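Malonyl CoA-ACP transacylase (Xanthomonas oryzae pv. oryzae, PDB 3K89) probably transfers malonyl groups from malonyl-CoA to the holo form of acyl carrier protein, the step that yields malonyl-ACP. Local coordinates at residues F163-Q168 and S284-R289; L89-S94 and V257-C262; Q121-A126 and P205-A210. All coordinates share one frame; numbering follows the deposited sequence.

Contact 1 of 3, residues F163-Q168 and S284-R289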
ATOM      1  N   PHE A 163      -5.555  -1.490  10.023  1.00 12.22           N
ATOM      2  CA  PHE A 163      -5.137  -2.492  11.016  1.00 12.20           C
ATOM      3  C   PHE A 163      -3.805  -3.051  10.535  1.00 12.64           C
ATOM      4  O   PHE A 163      -3.788  -3.946   9.687  1.00 12.32           O
ATOM      5  CB  PHE A 163      -6.207  -3.584  11.168  1.00 12.50           C
ATOM      6  CG  PHE A 163      -7.505  -3.070  11.731  1.00 13.04           C
ATOM      7  CD1 PHE A 163      -7.660  -2.904  13.111  1.00 14.06           C
ATOM      8  CD2 PHE A 163      -8.564  -2.727  10.880  1.00 14.45           C
ATOM      9  CE1 PHE A 163      -8.865  -2.414  13.636  1.00 15.33           C
ATOM     10  CE2 PHE A 163      -9.757  -2.227  11.388  1.00 15.09           C
ATOM     11  CZ  PHE A 163      -9.916  -2.077  12.774  1.00 14.48           C
ATOM     12  N   ASN A 164      -2.699  -2.487  11.029  1.00 12.87           N
ATOM     13  CA  ASN A 164      -1.368  -2.788  10.489  1.00 13.12           C
ATOM     14  C   ASN A 164      -0.620  -3.931  11.142  1.00 14.23           C
ATOM     15  O   ASN A 164       0.067  -4.659  10.465  1.00 13.87           O
ATOM     16  CB  ASN A 164      -0.497  -1.525  10.391  1.00 12.92           C
ATOM     17  CG  ASN A 164      -0.934  -0.636   9.257  1.00 12.15           C
ATOM     18  OD1 ASN A 164      -1.545  -1.121   8.304  1.00 11.83           O
ATOM     19  ND2 ASN A 164      -0.632   0.662   9.341  1.00 12.79           N
ATOM     20  N   SER A 165      -0.753  -4.063  12.457  1.00 15.79           N
ATOM     21  CA  SER A 165      -0.222  -5.218  13.173  1.00 17.40           C
ATOM     22  C   SER A 165      -0.853  -5.180  14.551  1.00 18.48           C
ATOM     23  O   SER A 165      -1.453  -4.178  14.913  1.00 17.70           O
ATOM     24  CB  SER A 165       1.307  -5.154  13.284  1.00 17.23           C
ATOM     25  OG  SER A 165       1.734  -4.168  14.198  1.00 17.79           O
ATOM     26  N   PRO A 166      -0.725  -6.266  15.327  1.00 20.07           N
ATOM     27  CA  PRO A 166      -1.112  -6.080  16.720  1.00 21.09           C
ATOM     28  C   PRO A 166      -0.257  -4.943  17.280  1.00 21.78           C
ATOM     29  O   PRO A 166       0.944  -4.877  16.998  1.00 22.97           O
ATOM     30  CB  PRO A 166      -0.783  -7.438  17.358  1.00 21.60           C
ATOM     31  CG  PRO A 166      -0.856  -8.404  16.213  1.00 21.87           C
ATOM     32  CD  PRO A 166      -0.317  -7.649  15.033  1.00 20.51           C
ATOM     33  N   GLY A 167      -0.881  -3.991  17.966  1.00 22.87           N
ATOM     34  CA  GLY A 167      -0.140  -2.830  18.474  1.00 23.30           C
ATOM     35  C   GLY A 167       0.252  -1.756  17.460  1.00 23.03           C
ATOM     36  O   GLY A 167       1.083  -0.882  17.760  1.00 23.91           O
ATOM     37  N   GLN A 168      -0.299  -1.828  16.244  1.00 21.88           N
ATOM     38  CA  GLN A 168      -0.278  -0.674  15.342  1.00 20.70           C
ATOM     39  C   GLN A 168      -1.600  -0.517  14.603  1.00 19.49           C
ATOM     40  O   GLN A 168      -1.961  -1.345  13.764  1.00 18.83           O
ATOM     41  CB  GLN A 168       0.883  -0.671  14.329  1.00 21.01           C
ATOM     42  CG  GLN A 168       0.856   0.679  13.548  1.00 21.66           C
ATOM     43  CD  GLN A 168       1.873   0.834  12.426  1.00 23.61           C
ATOM     44  OE1 GLN A 168       3.058   0.488  12.561  1.00 25.51           O
ATOM     45  NE2 GLN A 168       1.416   1.415  11.322  1.00 20.00           N
ATOM     46  N   SER A 284       7.622  -5.350   5.800  1.00 12.66           N
ATOM     47  CA  SER A 284       8.418  -6.411   6.423  1.00 13.81           C
ATOM     48  C   SER A 284       8.365  -6.279   7.944  1.00 14.51           C
ATOM     49  O   SER A 284       8.224  -7.280   8.646  1.00 14.43           O
ATOM     50  CB  SER A 284       9.867  -6.393   5.918  1.00 14.35           C
ATOM     51  OG  SER A 284       9.944  -6.683   4.526  1.00 14.49           O
ATOM     52  N   GLY A 285       8.442  -5.041   8.444  1.00 14.42           N
ATOM     53  CA  GLY A 285       8.335  -4.777   9.900  1.00 14.65           C
ATOM     54  C   GLY A 285       6.984  -5.187  10.469  1.00 15.13           C
ATOM     55  O   GLY A 285       6.903  -5.836  11.527  1.00 15.42           O
ATOM     56  N   LEU A 286       5.910  -4.835   9.757  1.00 14.09           N
ATOM     57  CA  LEU A 286       4.560  -5.237  10.166  1.00 14.01           C
ATOM     58  C   LEU A 286       4.389  -6.754  10.195  1.00 14.38           C
ATOM     59  O   LEU A 286       3.820  -7.301  11.142  1.00 14.82           O
ATOM     60  CB  LEU A 286       3.489  -4.587   9.263  1.00 13.42           C
ATOM     61  CG  LEU A 286       3.525  -3.053   9.247  1.00 13.60           C
ATOM     62  CD1 LEU A 286       2.532  -2.558   8.213  1.00 13.11           C
ATOM     63  CD2 LEU A 286       3.179  -2.479  10.640  1.00 13.92           C
ATOM     64  N   ILE A 287       4.878  -7.413   9.150  1.00 14.37           N
ATOM     65  CA  ILE A 287       4.767  -8.864   9.011  1.00 15.81           C
ATOM     66  C   ILE A 287       5.453  -9.562  10.201  1.00 16.98           C
ATOM     67  O   ILE A 287       4.886 -10.499  10.765  1.00 18.15           O
ATOM     68  CB  ILE A 287       5.338  -9.356   7.669  1.00 15.00           C
ATOM     69  CG1 ILE A 287       4.403  -8.955   6.514  1.00 14.86           C
ATOM     70  CG2 ILE A 287       5.478 -10.892   7.660  1.00 15.35           C
ATOM     71  CD1 ILE A 287       5.070  -8.939   5.139  1.00 13.42           C
ATOM     72  N   LYS A 288       6.639  -9.085  10.576  1.00 17.74           N
ATOM     73  CA  LYS A 288       7.387  -9.657  11.716  1.00 19.36           C
ATOM     74  C   LYS A 288       6.614  -9.542  13.025  1.00 19.76           C
ATOM     75  O   LYS A 288       6.774 -10.380  13.928  1.00 20.38           O
ATOM     76  CB  LYS A 288       8.775  -9.015  11.852  1.00 20.04           C
ATOM     77  CG  LYS A 288       9.709  -9.288  10.673  1.00 23.16           C
ATOM     78  CD  LYS A 288      11.132  -8.846  10.961  1.00 29.67           C
ATOM     79  CE  LYS A 288      11.728  -8.027   9.807  1.00 32.62           C
ATOM     80  NZ  LYS A 288      11.372  -8.519   8.438  1.00 34.40           N
ATOM     81  N   ARG A 289       5.780  -8.507  13.138  1.00 19.27           N
ATOM     82  CA  ARG A 289       4.941  -8.309  14.323  1.00 19.55           C
ATOM     83  C   ARG A 289       3.669  -9.160  14.272  1.00 19.01           C
ATOM     84  O   ARG A 289       3.180  -9.613  15.309  1.00 19.53           O
ATOM     85  CB  ARG A 289       4.622  -6.817  14.523  1.00 20.05           C
ATOM     86  CG  ARG A 289       3.866  -6.462  15.802  1.00 23.42           C
ATOM     87  CD  ARG A 289       4.698  -6.722  17.063  1.00 27.86           C
ATOM     88  NE  ARG A 289       3.879  -6.620  18.271  1.00 32.91           N
ATOM     89  CZ  ARG A 289       3.075  -7.583  18.717  1.00 35.05           C
ATOM     90  NH1 ARG A 289       2.984  -8.734  18.059  1.00 36.21           N
ATOM     91  NH2 ARG A 289       2.363  -7.394  19.824  1.00 36.38           N
TER

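Contact 2 of 3, residues L89-S94 and V257-C262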
ATOM      1  N   LEU A  89       0.983 -16.200  -4.178  1.00 14.55           N
ATOM      2  CA  LEU A  89      -0.019 -15.183  -3.836  1.00 13.06           C
ATOM      3  C   LEU A  89       0.629 -13.807  -3.746  1.00 12.37           C
ATOM      4  O   LEU A  89       1.820 -13.709  -3.473  1.00 12.32           O
ATOM      5  CB  LEU A  89      -0.655 -15.511  -2.493  1.00 13.23           C
ATOM      6  CG  LEU A  89      -1.513 -16.779  -2.386  1.00 14.13           C
ATOM      7  CD1 LEU A  89      -1.798 -17.128  -0.936  1.00 15.11           C
ATOM      8  CD2 LEU A  89      -2.817 -16.645  -3.182  1.00 16.70           C
ATOM      9  N   LEU A  90      -0.179 -12.769  -3.969  1.00 11.53           N
ATOM     10  CA  LEU A  90       0.243 -11.365  -3.855  1.00 11.27           C
ATOM     11  C   LEU A  90      -0.703 -10.600  -2.928  1.00 10.99           C
ATOM     12  O   LEU A  90      -1.861 -10.986  -2.736  1.00 11.81           O
ATOM     13  CB  LEU A  90       0.193 -10.683  -5.224  1.00 10.44           C
ATOM     14  CG  LEU A  90       0.860 -11.381  -6.408  1.00 10.08           C
ATOM     15  CD1 LEU A  90       0.588 -10.580  -7.678  1.00 12.18           C
ATOM     16  CD2 LEU A  90       2.356 -11.497  -6.203  1.00 11.01           C
ATOM     17  N   ALA A  91      -0.202  -9.507  -2.355  1.00 10.13           N
ATOM     18  CA  ALA A  91      -1.049  -8.524  -1.665  1.00  9.95           C
ATOM     19  C   ALA A  91      -0.292  -7.195  -1.644  1.00  9.52           C
ATOM     20  O   ALA A  91       0.894  -7.147  -1.932  1.00  9.84           O
ATOM     21  CB  ALA A  91      -1.387  -8.977  -0.246  1.00 10.77           C
ATOM     22  N   GLY A  92      -0.970  -6.110  -1.311  1.00  9.43           N
ATOM     23  CA  GLY A  92      -0.246  -4.851  -1.166  1.00  8.39           C
ATOM     24  C   GLY A  92      -1.033  -3.917  -0.305  1.00  8.71           C
ATOM     25  O   GLY A  92      -2.243  -4.094  -0.169  1.00  9.61           O
ATOM     26  N   HIS A  93      -0.358  -2.922   0.255  1.00  8.91           N
ATOM     27  CA  HIS A  93      -0.978  -2.071   1.243  1.00  9.15           C
ATOM     28  C   HIS A  93      -1.526  -0.819   0.585  1.00  9.47           C
ATOM     29  O   HIS A  93      -0.752   0.022   0.146  1.00  9.03           O
ATOM     30  CB  HIS A  93       0.052  -1.723   2.322  1.00 10.63           C
ATOM     31  CG  HIS A  93      -0.556  -1.155   3.565  1.00 10.79           C
ATOM     32  ND1 HIS A  93      -1.211   0.059   3.583  1.00 10.78           N
ATOM     33  CD2 HIS A  93      -0.605  -1.635   4.829  1.00 12.44           C
ATOM     34  CE1 HIS A  93      -1.642   0.305   4.811  1.00 11.81           C
ATOM     35  NE2 HIS A  93      -1.297  -0.716   5.586  1.00 12.23           N
ATOM     36  N   SER A  94      -2.860  -0.754   0.487  1.00  8.48           N
ATOM     37  CA  SER A  94      -3.595   0.393  -0.080  1.00  8.57           C
ATOM     38  C   SER A  94      -3.191   0.602  -1.551  1.00  7.84           C
ATOM     39  O   SER A  94      -3.630  -0.144  -2.418  1.00  7.78           O
ATOM     40  CB  SER A  94      -3.366   1.634   0.779  1.00  9.87           C
ATOM     41  OG  SER A  94      -4.222   2.691   0.350  1.00  9.75           O
ATOM     42  N   VAL A 257      -7.959  -0.742   5.909  1.00 11.04           N
ATOM     43  CA  VAL A 257      -7.035  -1.733   5.354  1.00 10.77           C
ATOM     44  C   VAL A 257      -6.834  -2.824   6.391  1.00 10.77           C
ATOM     45  O   VAL A 257      -6.362  -2.562   7.488  1.00 10.99           O
ATOM     46  CB  VAL A 257      -5.678  -1.076   4.999  1.00 10.35           C
ATOM     47  CG1 VAL A 257      -4.579  -2.105   4.695  1.00 11.39           C
ATOM     48  CG2 VAL A 257      -5.839  -0.157   3.814  1.00 11.05           C
ATOM     49  N   GLN A 258      -7.204  -4.051   6.033  1.00 11.14           N
ATOM     50  CA  GLN A 258      -7.058  -5.186   6.957  1.00 11.09           C
ATOM     51  C   GLN A 258      -5.690  -5.828   6.721  1.00 10.96           C
ATOM     52  O   GLN A 258      -5.590  -6.936   6.167  1.00 11.26           O
ATOM     53  CB  GLN A 258      -8.185  -6.217   6.723  1.00 10.49           C
ATOM     54  CG  GLN A 258      -9.629  -5.656   6.841  1.00 11.01           C
ATOM     55  CD  GLN A 258     -10.036  -5.244   8.244  1.00 13.00           C
ATOM     56  OE1 GLN A 258     -11.009  -4.492   8.412  1.00 15.96           O
ATOM     57  NE2 GLN A 258      -9.332  -5.741   9.259  1.00 12.23           N
ATOM     58  N   TRP A 259      -4.619  -5.104   7.062  1.00 11.19           N
ATOM     59  CA  TRP A 259      -3.285  -5.603   6.720  1.00 11.85           C
ATOM     60  C   TRP A 259      -2.950  -6.847   7.545  1.00 11.77           C
ATOM     61  O   TRP A 259      -2.486  -7.854   6.993  1.00 11.61           O
ATOM     62  CB  TRP A 259      -2.185  -4.519   6.823  1.00 11.16           C
ATOM     63  CG  TRP A 259      -0.871  -5.075   6.305  1.00 11.53           C
ATOM     64  CD1 TRP A 259       0.282  -5.352   7.028  1.00 10.99           C
ATOM     65  CD2 TRP A 259      -0.618  -5.518   4.967  1.00 11.14           C
ATOM     66  NE1 TRP A 259       1.227  -5.910   6.197  1.00 12.15           N
ATOM     67  CE2 TRP A 259       0.709  -6.012   4.930  1.00 11.25           C
ATOM     68  CE3 TRP A 259      -1.382  -5.515   3.782  1.00 11.38           C
ATOM     69  CZ2 TRP A 259       1.289  -6.524   3.757  1.00 10.62           C
ATOM     70  CZ3 TRP A 259      -0.800  -6.000   2.612  1.00 10.68           C
ATOM     71  CH2 TRP A 259       0.524  -6.512   2.613  1.00 10.37           C
ATOM     72  N   THR A 260      -3.237  -6.797   8.843  1.00 12.76           N
ATOM     73  CA  THR A 260      -3.057  -7.987   9.697  1.00 12.66           C
ATOM     74  C   THR A 260      -3.795  -9.179   9.106  1.00 12.68           C
ATOM     75  O   THR A 260      -3.209 -10.250   8.966  1.00 12.92           O
ATOM     76  CB  THR A 260      -3.496  -7.696  11.128  1.00 12.51           C
ATOM     77  OG1 THR A 260      -2.643  -6.680  11.648  1.00 14.77           O
ATOM     78  CG2 THR A 260      -3.368  -8.941  12.027  1.00 13.97           C
ATOM     79  N   GLY A 261      -5.051  -8.962   8.714  1.00 13.12           N
ATOM     80  CA  GLY A 261      -5.882 -10.000   8.112  1.00 14.03           C
ATOM     81  C   GLY A 261      -5.287 -10.561   6.837  1.00 13.96           C
ATOM     82  O   GLY A 261      -5.304 -11.775   6.622  1.00 14.52           O
ATOM     83  N   CYS A 262      -4.762  -9.688   5.973  1.00 13.13           N
ATOM     84  CA  CYS A 262      -4.157 -10.149   4.717  1.00 12.42           C
ATOM     85  C   CYS A 262      -2.942 -11.041   4.971  1.00 12.51           C
ATOM     86  O   CYS A 262      -2.787 -12.077   4.340  1.00 12.80           O
ATOM     87  CB  CYS A 262      -3.739  -8.949   3.840  1.00 11.89           C
ATOM     88  SG  CYS A 262      -5.146  -8.102   3.065  1.00 11.75           S
TER

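Contact 3 of 3, residues Q121-A126 and P205-A210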
ATOM      1  N   GLN A 121      -5.609  11.923  -6.943  1.00 13.38           N
ATOM      2  CA  GLN A 121      -6.323  13.190  -7.202  1.00 13.91           C
ATOM      3  C   GLN A 121      -7.701  13.224  -6.551  1.00 14.14           C
ATOM      4  O   GLN A 121      -8.086  14.220  -5.917  1.00 14.06           O
ATOM      5  CB  GLN A 121      -6.426  13.456  -8.712  1.00 13.95           C
ATOM      6  CG  GLN A 121      -5.097  13.878  -9.322  1.00 16.02           C
ATOM      7  CD  GLN A 121      -5.143  14.031 -10.853  1.00 18.58           C
ATOM      8  OE1 GLN A 121      -6.105  13.631 -11.510  1.00 22.02           O
ATOM      9  NE2 GLN A 121      -4.084  14.612 -11.416  1.00 20.32           N
ATOM     10  N   PHE A 122      -8.452  12.138  -6.700  1.00 13.17           N
ATOM     11  CA  PHE A 122      -9.801  12.085  -6.152  1.00 13.80           C
ATOM     12  C   PHE A 122      -9.730  12.159  -4.637  1.00 13.82           C
ATOM     13  O   PHE A 122     -10.551  12.844  -4.016  1.00 14.04           O
ATOM     14  CB  PHE A 122     -10.549  10.810  -6.554  1.00 13.70           C
ATOM     15  CG  PHE A 122     -10.723  10.623  -8.050  1.00 15.28           C
ATOM     16  CD1 PHE A 122     -10.856  11.720  -8.900  1.00 18.22           C
ATOM     17  CD2 PHE A 122     -10.804   9.341  -8.591  1.00 17.82           C
ATOM     18  CE1 PHE A 122     -11.023  11.527 -10.283  1.00 19.89           C
ATOM     19  CE2 PHE A 122     -10.979   9.142  -9.961  1.00 17.75           C
ATOM     20  CZ  PHE A 122     -11.094  10.233 -10.803  1.00 18.33           C
ATOM     21  N   MET A 123      -8.771  11.433  -4.052  1.00 13.75           N
ATOM     22  CA  MET A 123      -8.595  11.413  -2.595  1.00 14.16           C
ATOM     23  C   MET A 123      -8.247  12.796  -2.062  1.00 15.50           C
ATOM     24  O   MET A 123      -8.802  13.235  -1.047  1.00 15.13           O
ATOM     25  CB  MET A 123      -7.508  10.414  -2.200  1.00 14.12           C
ATOM     26  CG  MET A 123      -7.919   8.965  -2.440  1.00 13.33           C
ATOM     27  SD  MET A 123      -6.516   7.824  -2.386  1.00 14.16           S
ATOM     28  CE  MET A 123      -6.345   7.572  -0.624  1.00 17.55           C
ATOM     29  N   GLN A 124      -7.335  13.476  -2.751  1.00 15.41           N
ATOM     30  CA  GLN A 124      -6.880  14.791  -2.317  1.00 17.50           C
ATOM     31  C   GLN A 124      -8.003  15.816  -2.365  1.00 17.83           C
ATOM     32  O   GLN A 124      -8.115  16.655  -1.465  1.00 18.02           O
ATOM     33  CB  GLN A 124      -5.686  15.249  -3.150  1.00 17.28           C
ATOM     34  CG  GLN A 124      -4.970  16.472  -2.592  1.00 21.77           C
ATOM     35  CD  GLN A 124      -4.102  16.136  -1.391  1.00 24.43           C
ATOM     36  OE1 GLN A 124      -3.081  15.447  -1.521  1.00 26.58           O
ATOM     37  NE2 GLN A 124      -4.499  16.622  -0.214  1.00 26.46           N
ATOM     38  N   ALA A 125      -8.831  15.724  -3.401  1.00 18.68           N
ATOM     39  CA  ALA A 125      -9.940  16.655  -3.609  1.00 20.10           C
ATOM     40  C   ALA A 125     -11.047  16.447  -2.588  1.00 21.52           C
ATOM     41  O   ALA A 125     -11.800  17.385  -2.280  1.00 21.16           O
ATOM     42  CB  ALA A 125     -10.487  16.513  -5.012  1.00 19.88           C
ATOM     43  N   ALA A 126     -11.138  15.224  -2.067  1.00 21.95           N
ATOM     44  CA  ALA A 126     -12.135  14.878  -1.070  1.00 23.71           C
ATOM     45  C   ALA A 126     -11.803  15.535   0.260  1.00 24.66           C
ATOM     46  O   ALA A 126     -12.703  15.836   1.044  1.00 26.08           O
ATOM     47  CB  ALA A 126     -12.220  13.377  -0.910  1.00 23.08           C
ATOM     48  N   PRO A 205     -14.688   7.143   5.972  1.00 13.03           N
ATOM     49  CA  PRO A 205     -15.886   7.601   5.263  1.00 13.75           C
ATOM     50  C   PRO A 205     -15.725   8.884   4.430  1.00 13.63           C
ATOM     51  O   PRO A 205     -16.531   9.127   3.530  1.00 14.42           O
ATOM     52  CB  PRO A 205     -16.884   7.839   6.410  1.00 13.98           C
ATOM     53  CG  PRO A 205     -16.518   6.774   7.403  1.00 14.38           C
ATOM     54  CD  PRO A 205     -15.002   6.662   7.331  1.00 13.14           C
ATOM     55  N   LEU A 206     -14.706   9.701   4.710  1.00 13.92           N
ATOM     56  CA  LEU A 206     -14.520  10.939   3.942  1.00 13.99           C
ATOM     57  C   LEU A 206     -14.149  10.638   2.482  1.00 13.73           C
ATOM     58  O   LEU A 206     -14.194  11.521   1.628  1.00 13.95           O
ATOM     59  CB  LEU A 206     -13.482  11.870   4.589  1.00 14.23           C
ATOM     60  CG  LEU A 206     -13.797  12.402   6.007  1.00 15.54           C
ATOM     61  CD1 LEU A 206     -12.703  13.346   6.461  1.00 16.88           C
ATOM     62  CD2 LEU A 206     -15.167  13.036   6.131  1.00 19.53           C
ATOM     63  N   MET A 207     -13.780   9.384   2.208  1.00 13.51           N
ATOM     64  CA  MET A 207     -13.408   8.977   0.860  1.00 13.60           C
ATOM     65  C   MET A 207     -14.572   8.349   0.097  1.00 14.31           C
ATOM     66  O   MET A 207     -14.365   7.827  -1.002  1.00 14.34           O
ATOM     67  CB  MET A 207     -12.296   7.919   0.938  1.00 13.83           C
ATOM     68  CG  MET A 207     -10.966   8.394   1.522  1.00 12.19           C
ATOM     69  SD  MET A 207     -10.139   9.635   0.494  1.00 14.29           S
ATOM     70  CE  MET A 207     -10.507  11.137   1.417  1.00 15.00           C
ATOM     71  N   ARG A 208     -15.788   8.386   0.646  1.00 14.44           N
ATOM     72  CA  ARG A 208     -16.891   7.643   0.010  1.00 15.68           C
ATOM     73  C   ARG A 208     -17.189   8.105  -1.421  1.00 16.02           C
ATOM     74  O   ARG A 208     -17.365   7.275  -2.315  1.00 15.85           O
ATOM     75  CB  ARG A 208     -18.154   7.645   0.887  1.00 15.74           C
ATOM     76  CG  ARG A 208     -19.307   6.822   0.338  1.00 19.19           C
ATOM     77  CD  ARG A 208     -18.978   5.341   0.332  1.00 22.07           C
ATOM     78  NE  ARG A 208     -20.007   4.571  -0.365  1.00 25.21           N
ATOM     79  CZ  ARG A 208     -20.044   4.376  -1.680  1.00 26.66           C
ATOM     80  NH1 ARG A 208     -19.108   4.891  -2.469  1.00 27.95           N
ATOM     81  NH2 ARG A 208     -21.023   3.659  -2.213  1.00 30.14           N
ATOM     82  N   ASP A 209     -17.238   9.418  -1.633  1.00 16.43           N
ATOM     83  CA  ASP A 209     -17.514   9.962  -2.960  1.00 18.10           C
ATOM     84  C   ASP A 209     -16.338   9.772  -3.923  1.00 16.89           C
ATOM     85  O   ASP A 209     -16.549   9.460  -5.107  1.00 17.14           O
ATOM     86  CB  ASP A 209     -17.926  11.429  -2.870  1.00 18.53           C
ATOM     87  CG  ASP A 209     -19.286  11.609  -2.222  1.00 23.82           C
ATOM     88  OD1 ASP A 209     -20.162  10.734  -2.401  1.00 28.49           O
ATOM     89  OD2 ASP A 209     -19.483  12.635  -1.531  1.00 29.77           O
ATOM     90  N   ALA A 210     -15.119   9.940  -3.416  1.00 16.03           N
ATOM     91  CA  ALA A 210     -13.906   9.670  -4.209  1.00 15.31           C
ATOM     92  C   ALA A 210     -13.915   8.227  -4.714  1.00 15.12           C
ATOM     93  O   ALA A 210     -13.476   7.957  -5.835  1.00 15.23           O
ATOM     94  CB  ALA A 210     -12.654   9.940  -3.414  1.00 14.26           C
TER
HETATM   95  O   HOH W   1     -15.063  14.100   2.150  1.00 28.43           O

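Contact 1 of 3, residues F163-Q168 and S284-R289
Leu286 of helix 282-290 packs against Asn164 and Ser165, which both face Gln168 in a classic beta bulge at the end of strand 158-165. The strand and helix axes are inclined at 74° and pass 7.6 Å apart at closest, and Leu286 and Arg289 are the helix residues whose side chains make the contact. The tight part is the buried Leu286. Its CB lies 3.6 Å from Asn164 O, while CD2 is 3.8 Å from Asn164 CB and CD1 rests on that same carbon. A branched apolar side chain suits this place, because both methyls reach Asn164 CB and CD2 also meets the end of the extended Gln168 chain, which it crosses at about a right angle; Trp259 of helix 259-268 also touches Leu286. Toward solvent the contact is looser. There a type II beta turn runs from Ser165 to Gln168, with Pro166 supplying the fixed phi of its second residue and Gly167 the positive phi (76°) of its third. Arg289, an exposed residue, leans on this turn through its aliphatic part: CG, anti to its backbone N (chi1 -174°), sits 3.5 Å from Ser165 OG. A bend at chi2 then brings the guanidinium round to the proline, and Pro166 O lies over one face of the group, off toward its rim and 3.6 Å from Arg289 NE.

Contact 2 of 3, residues L89-S94 and V257-C262
At the predicted active site, His93 and Ser94 follow strand 86-92 and meet Val257 of the short strand 257-258 and Trp259, the first residue of helix 259-268. Val257 CG1 lies over one face of the His93 imidazole, 3.8 Å from the ring centroid and 17° off the normal, a CH-pi contact. The first torsion of Val257 sets CG1 anti to the backbone N and leaves CG2 for Ser94, whose CB is 4.3 Å away. The Trp259 indole approaches His93 obliquely: the planes are inclined at 48°, and His93 CD2 comes within 3.8 Å of Trp259 CG. Gly92, His93 and Ser94 belong to a GxSxG sequence consistent with a nucleophile elbow, the sharp turn between strand and helix that presents the serine; Ser94 has the positive phi (61°) expected there. Its OG is hydrogen-bonded to His203 and Arg119, while the His93 imidazole probably bonds to the Asn164 side chain. On the strand itself, Trp259 CZ3 is 3.6 Å from the carbonyl carbon of Gly92 and 4.2 Å from Ala91 CB, which points at the indole and is small enough to leave room for it. Leu283, Leu286 and Ile290 of helix 282-290 also touch the Trp259 side chain.

Contact 3 of 3, residues Q121-A126 and P205-A210
Ala210 presses its single methyl against the backbone of helix 109-126 at Phe122, where the CA atoms of the two residues are only 5.1 Å apart. Ala210 CB is the bump. The hollow is formed by Phe122 O at 3.6 Å, Phe122 CB at 3.9 Å and Ala126 CB at 4.3 Å, and alanine is small enough to enter it at this close spacing. Beside it, Met207 fills the next hollow, between Met123 and Ala126. Its flexible chain, bent at chi2 (-66°) and again at chi3, folds along the helix surface: SD sits 3.7 Å from Met123 CG, with the two methionines crossing at about a right angle, and CE drops 3.7 Å from Ala126 CB. Ala126 CB rests against both Met207 CE and Leu206 O. A water bridges the two backbones, donating hydrogen bonds to Ala126 O and, at 2.8 Å, to Leu206 O. The Phe122 ring leads away from Ala210 to lie on Gln213 and Ala217, farther along helix 208-219. Leu253 of helix 242-254 touches Met123, Met207 and Ala210, so a third helix packs against both partners, while Met123 also reaches Gln65 of helix 61-81.

Overall arrangement
Contacts 1 and 2 adjoin, their centres 11 Å apart, and share a sheet in which strands 158-165 and 257-258 are neighbours. Phe163 N lies 2.9 Å from Val257 O, a probable hydrogen bond. The side chains of Asn164 and His93 are each about 4 Å at nearest from a bound glycerol, which therefore lies near both contacts. Contact 2 carries Ser94 of the predicted active site itself; the Asn164 side chain of contact 1 stays about 8 Å from those of Ser94 and His203. Contact 3 stands apart, its centre 21 Å from that of contact 2 and 26 Å from that of contact 1, yet its Met123 side chain comes within about 5 Å of that of Ser94.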